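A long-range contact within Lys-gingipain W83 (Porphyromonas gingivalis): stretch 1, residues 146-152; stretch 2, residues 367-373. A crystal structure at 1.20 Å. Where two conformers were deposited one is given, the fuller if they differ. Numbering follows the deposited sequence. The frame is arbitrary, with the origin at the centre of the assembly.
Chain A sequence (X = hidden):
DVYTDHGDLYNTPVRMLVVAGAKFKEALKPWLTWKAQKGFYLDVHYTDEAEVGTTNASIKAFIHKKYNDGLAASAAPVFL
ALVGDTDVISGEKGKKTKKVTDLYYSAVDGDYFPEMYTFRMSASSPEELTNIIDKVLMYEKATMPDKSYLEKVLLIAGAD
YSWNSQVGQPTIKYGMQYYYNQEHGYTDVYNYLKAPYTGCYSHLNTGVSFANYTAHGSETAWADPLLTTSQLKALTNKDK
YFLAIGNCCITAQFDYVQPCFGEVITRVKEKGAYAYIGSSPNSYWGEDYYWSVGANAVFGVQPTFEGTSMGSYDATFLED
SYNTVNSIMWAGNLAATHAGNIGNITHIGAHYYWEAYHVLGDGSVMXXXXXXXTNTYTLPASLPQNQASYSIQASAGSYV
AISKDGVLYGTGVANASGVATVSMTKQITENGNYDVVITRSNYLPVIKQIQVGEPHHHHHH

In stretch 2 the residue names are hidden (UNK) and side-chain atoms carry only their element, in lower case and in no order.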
# COMPACT_ATOMS: atom_id res chain seq x y z
N ASP A 146 -15.80 -2.66 15.13
CA ASP A 146 -16.70 -3.33 14.18
C ASP A 146 -15.82 -3.98 13.10
O ASP A 146 -15.82 -3.47 11.96
CB ASP A 146 -17.79 -2.38 13.57
CG ASP A 146 -18.70 -3.09 12.55
OD1 ASP A 146 -18.73 -4.32 12.56
OD2 ASP A 146 -19.38 -2.39 11.71
N LYS A 147 -15.33 -5.22 13.36
CA LYS A 147 -14.51 -5.92 12.31
C LYS A 147 -15.36 -6.40 11.14
O LYS A 147 -14.79 -6.69 10.08
CB LYS A 147 -13.68 -7.06 12.94
CG LYS A 147 -12.73 -6.48 13.99
CD LYS A 147 -11.97 -7.54 14.70
CE LYS A 147 -10.85 -6.95 15.55
NZ LYS A 147 -11.30 -6.07 16.69
N SER A 148 -16.69 -6.45 11.30
CA SER A 148 -17.53 -6.91 10.18
C SER A 148 -17.39 -6.01 8.93
O SER A 148 -17.68 -6.48 7.84
CB SER A 148 -18.99 -7.02 10.59
OG SER A 148 -19.59 -5.74 10.66
N TYR A 149 -16.96 -4.75 9.10
CA TYR A 149 -16.82 -3.86 7.93
C TYR A 149 -15.78 -4.44 6.97
O TYR A 149 -15.78 -4.10 5.79
CB TYR A 149 -16.53 -2.41 8.34
CG TYR A 149 -15.06 -2.03 8.37
CD1 TYR A 149 -14.24 -2.39 9.45
CD2 TYR A 149 -14.49 -1.33 7.32
CE1 TYR A 149 -12.90 -2.05 9.47
CE2 TYR A 149 -13.14 -1.00 7.32
CZ TYR A 149 -12.35 -1.34 8.40
OH TYR A 149 -11.01 -1.04 8.46
N LEU A 150 -14.84 -5.22 7.49
CA LEU A 150 -13.77 -5.81 6.68
C LEU A 150 -14.34 -6.79 5.65
O LEU A 150 -13.67 -7.12 4.65
CB LEU A 150 -12.77 -6.52 7.58
CG LEU A 150 -11.98 -5.62 8.50
CD1 LEU A 150 -11.10 -6.41 9.44
CD2 LEU A 150 -11.11 -4.63 7.71
N GLU A 151 -15.59 -7.25 5.83
CA GLU A 151 -16.23 -8.22 4.96
C GLU A 151 -17.04 -7.54 3.86
O GLU A 151 -17.83 -8.22 3.18
CB GLU A 151 -17.13 -9.16 5.79
CG GLU A 151 -16.32 -9.86 6.90
CD GLU A 151 -17.19 -10.70 7.81
OE1 GLU A 151 -16.95 -11.92 7.91
OE2 GLU A 151 -18.14 -10.14 8.43
N LYS A 152 -16.82 -6.25 3.65
CA LYS A 152 -17.64 -5.46 2.72
C LYS A 152 -16.75 -4.63 1.81
O LYS A 152 -15.71 -4.14 2.26
CB LYS A 152 -18.58 -4.55 3.53
CG LYS A 152 -19.30 -5.32 4.66
CD LYS A 152 -20.30 -4.44 5.38
CE LYS A 152 -20.91 -5.18 6.56
NZ LYS A 152 -21.72 -4.27 7.39
N UNK A 367 -3.25 -5.31 3.33
CA UNK A 367 -4.70 -5.30 3.48
C UNK A 367 -5.23 -6.69 3.76
O UNK A 367 -4.82 -7.69 3.16
c UNK A 367 -4.01 -4.02 1.55
c UNK A 367 -2.84 -4.87 1.98
c UNK A 367 -5.22 -4.77 2.12
N UNK A 368 -6.25 -6.73 4.64
CA UNK A 368 -6.98 -7.98 4.86
C UNK A 368 -7.83 -8.29 3.61
O UNK A 368 -8.07 -7.42 2.76
c UNK A 368 -7.14 -7.37 7.34
c UNK A 368 -6.82 -5.72 9.10
c UNK A 368 -5.73 -6.44 9.57
c UNK A 368 -5.37 -7.64 8.97
c UNK A 368 -7.89 -7.85 6.13
o UNK A 368 -4.97 -5.99 10.64
c UNK A 368 -6.07 -8.09 7.86
c UNK A 368 -7.50 -6.18 7.98
N UNK A 369 -8.25 -9.54 3.50
CA UNK A 369 -9.11 -9.99 2.42
C UNK A 369 -10.31 -10.63 3.07
O UNK A 369 -10.28 -11.81 3.45
c UNK A 369 -8.37 -10.95 1.50
n UNK A 369 -3.87 -10.92 0.71
n UNK A 369 -5.70 -12.29 0.55
c UNK A 369 -4.44 -12.08 0.93
n UNK A 369 -3.78 -13.03 1.61
c UNK A 369 -6.50 -11.32 -0.20
c UNK A 369 -7.25 -10.28 0.70
N UNK A 370 -11.36 -9.83 3.25
CA UNK A 370 -12.53 -10.16 4.08
C UNK A 370 -12.05 -10.33 5.55
O UNK A 370 -11.14 -9.61 5.96
c UNK A 370 -13.29 -11.36 3.52
N UNK A 371 -12.73 -11.17 6.37
CA UNK A 371 -12.33 -11.22 7.77
C UNK A 371 -10.98 -11.91 7.93
O UNK A 371 -10.84 -13.07 7.57
c UNK A 371 -14.97 -10.10 10.80
c UNK A 371 -13.07 -11.99 10.08
s UNK A 371 -13.20 -10.39 10.88
c UNK A 371 -13.38 -11.96 8.59
N UNK A 372 -9.99 -11.25 8.53
CA UNK A 372 -8.68 -11.93 8.69
C UNK A 372 -8.78 -13.09 9.70
O UNK A 372 -9.65 -13.11 10.58
c UNK A 372 -8.70 -9.82 9.87
c UNK A 372 -9.94 -9.85 8.99
c UNK A 372 -7.75 -10.82 9.16
N UNK A 373 -7.90 -14.06 9.53
CA UNK A 373 -7.86 -15.26 10.36
C UNK A 373 -7.19 -15.01 11.68
O UNK A 373 -6.43 -14.06 11.86
c UNK A 373 -7.94 -16.81 8.34
c UNK A 373 -7.22 -17.80 7.47
n UNK A 373 -6.54 -15.82 6.05
c UNK A 373 -7.13 -16.36 9.59
c UNK A 373 -6.21 -17.19 6.53
O HOH W 1 -10.96 -7.14 4.42
O HOH W 2 -15.20 -12.94 6.08

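Position 367 carries three side-chain carbons that close a five-membered ring onto its own backbone N. The ring does not reach stretch 1; the closure onto N identifies Pro 367.

At position 368 one carbon leads to a ring of six carbons bearing a single oxygen, the pattern of a phenol. The CA-to-CB bond points toward stretch 1, and a ring carbon next to the one bonded to CB lies 3.9 Å from CD1 of Leu 150, which meets the ring obliquely. The residue is Tyr 368, whose hydroxyl is hydrogen-bonded elsewhere in the structure.

Position 369 has three carbons, a nitrogen, and then a carbon carrying two more nitrogens. Its CA-to-CB bond points away from stretch 1, and the side chain does not touch it. The guanidinium marks Arg 369.

A lone carbon makes up the side chain at position 370. Here the main chains come closest, with CA of 370 4.3 Å from CA of Glu 151. The same CA approaches O of Leu 150 at 3.3 Å, with an angle of 143° at the hydrogen, as expected of a CA-H...O contact. The single carbon makes this Ala 370; its backbone has a positive phi of 63°.

Position 371 bears an unbranched chain of two carbons, a sulfur and a terminal carbon. Its CB lies 3.6 Å from OE1 of Glu 151, and the terminal carbon lies 3.5 Å from O of Lys 147 and 3.9 Å from CB of Lys 147. The thioether is that of Met 371, with chi1 t and chi2 and chi3 both p.

Three carbons again close a ring onto the backbone N at position 372. The ring carbon bonded to N packs 3.7 Å from CD1 of Leu 150, and the residue is Pro 372.

Position 373 has four carbons in a row ending in nitrogen and remains out of reach of stretch 1; it is Lys 373.

No direct hydrogen bond joins the stretches, so apolar packing and water hold the contact together. CD1 of Leu 150 touches both Tyr 368 and Pro 372, and its CD2 also lies against the tyrosine ring, while Met 371 covers the 3-10 segment near Lys 147. That segment spends the carbonyl of Lys 147 on an internal bond, from N of Leu 150 to O of Lys 147 (3.0 Å). Water 1 donates to O of Leu 150 (2.7 Å) and O of Ala 370 (2.9 Å), linking two acceptors that could not bond to each other. Water 2 donates to OE1 of Glu 151 (2.7 Å) and accepts from N of Met 371 (3.1 Å), connecting a carboxylate to the backbone of stretch 2.

Stretch 2 (367-373) PYRAMPK
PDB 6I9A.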